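Local coordinates for hypoxanthine-guanine-xanthine phosphoribosyltransferase (Tritrichomonas foetus, PDB 1HGX) that transfers a phosphoribosyl group from 5-phospho-alpha-D-ribose 1-diphosphate to hypoxanthine, guanine or xanthine, salvaging host purines as IMP, GMP and XMP, at the interface of chains A and B. Residues are numbered along the deposited sequence; one frame, centred on the assembly and turned at random. Chains: chain A/B, Hypoxanthine-guanine-xanthine phosphoribosyltransferase.

The interface of chains A and B. Residues chain A 62-64, 66; chain B 165-167, 169.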
# COMPACT_ATOMS: atom_id res chain seq x y z
N PHE A 62 10.71 13.79 1.32
CA PHE A 62 12.15 13.50 1.34
C PHE A 62 12.42 12.08 0.83
O PHE A 62 11.50 11.28 0.67
CB PHE A 62 12.75 13.72 2.74
CG PHE A 62 12.04 12.98 3.85
CD1 PHE A 62 12.36 11.66 4.15
CD2 PHE A 62 11.07 13.62 4.62
CE1 PHE A 62 11.75 11.00 5.21
CE2 PHE A 62 10.45 12.96 5.69
CZ PHE A 62 10.78 11.65 5.99
N GLN A 63 13.68 11.80 0.53
CA GLN A 63 14.08 10.49 0.03
C GLN A 63 13.93 9.44 1.13
O GLN A 63 14.42 9.62 2.25
CB GLN A 63 15.52 10.54 -0.47
CG GLN A 63 16.01 9.26 -1.10
CD GLN A 63 17.44 9.38 -1.59
OE1 GLN A 63 18.29 9.94 -0.92
NE2 GLN A 63 17.70 8.86 -2.78
N LEU A 64 13.25 8.35 0.80
CA LEU A 64 13.02 7.25 1.75
C LEU A 64 12.86 5.99 0.92
O LEU A 64 12.52 6.06 -0.26
CB LEU A 64 11.76 7.52 2.58
CG LEU A 64 10.43 7.74 1.86
CD1 LEU A 64 9.69 6.42 1.64
CD2 LEU A 64 9.59 8.68 2.70
N PRO A 66 10.84 2.47 0.62
CA PRO A 66 9.77 1.63 1.16
C PRO A 66 10.14 0.15 1.14
O PRO A 66 10.93 -0.29 0.31
CB PRO A 66 8.60 1.89 0.20
CG PRO A 66 8.93 3.19 -0.45
CD PRO A 66 10.43 3.08 -0.65
N HIS B 165 14.99 7.67 -7.93
CA HIS B 165 15.94 7.62 -6.83
C HIS B 165 15.22 7.80 -5.49
O HIS B 165 15.66 8.57 -4.64
CB HIS B 165 17.04 8.66 -6.99
CG HIS B 165 18.04 8.33 -8.06
ND1 HIS B 165 19.10 9.14 -8.36
CD2 HIS B 165 18.12 7.26 -8.89
CE1 HIS B 165 19.81 8.60 -9.34
NE2 HIS B 165 19.23 7.45 -9.68
N ASN B 166 14.11 7.09 -5.33
CA ASN B 166 13.32 7.14 -4.10
C ASN B 166 12.85 8.54 -3.73
O ASN B 166 12.68 8.85 -2.55
CB ASN B 166 14.09 6.52 -2.94
CG ASN B 166 14.13 5.01 -3.02
OD1 ASN B 166 13.19 4.38 -3.51
ND2 ASN B 166 15.22 4.42 -2.57
N LYS B 167 12.64 9.37 -4.75
CA LYS B 167 12.17 10.74 -4.56
C LYS B 167 10.96 10.93 -5.46
O LYS B 167 10.75 10.13 -6.38
CB LYS B 167 13.27 11.74 -4.96
CG LYS B 167 14.30 12.02 -3.88
CD LYS B 167 15.72 12.15 -4.44
CE LYS B 167 15.87 13.30 -5.44
NZ LYS B 167 15.79 14.66 -4.82
N ARG B 169 7.68 10.41 -5.12
CA ARG B 169 6.47 9.61 -4.89
C ARG B 169 5.32 10.38 -4.25
O ARG B 169 4.15 10.05 -4.46
CB ARG B 169 6.79 8.41 -3.99
CG ARG B 169 7.25 7.18 -4.72
CD ARG B 169 7.51 6.05 -3.75
NE ARG B 169 8.61 6.39 -2.85
CZ ARG B 169 9.81 5.83 -2.89
NH1 ARG B 169 10.10 4.87 -3.77
NH2 ARG B 169 10.75 6.30 -2.10
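The carboxamide nitrogen NE2 of A:Gln63 donates a hydrogen bond to the backbone carbonyl O of B:His165 at 2.8 Å, a side-chain-to-backbone link between two loops of the homodimer. It exemplifies a long polar side chain that spends its stem on packing and its tip on a backbone carbonyl. The donor approaches from above the carbonyl plane, 36° out of it. The reach comes from a straight chain: CG lies anti to the backbone N (chi1 -176°) and the next bond is extended too. Lower on the stem, CB of A:Gln63 packs on CG of B:Lys167 at 3.9 Å. CG of A:Gln63 meets CB of B:Asn166 and also lies close to the carbonyl oxygens of B:His165 and B:Asn166. The backbone adds a weak hydrogen bond, A:Leu64 N to B:Asn166 O.

Next to this, the guanidinium of B:Arg169 presents a face to the ring of A:Pro66, whose CD sits 3.3 Å above the plane, toward the rim. B:Asn166, which itself touches chain A, can help fix the rotation of that flat group: its side-chain OD1 accepts a hydrogen bond from NH1 of B:Arg169 at 3.1 Å, nearly in the guanidinium plane. This bond within chain B would steady the face that meets proline. Two-fold symmetry gives each contact a twin. The patch centre is about 29 Å from A:Asp106, the likely proton acceptor, which suggests a role in dimer assembly rather than in substrate contact. At the proline ring, CG of A:Pro66 also touches CZ of B:Arg169, at 3.7 Å.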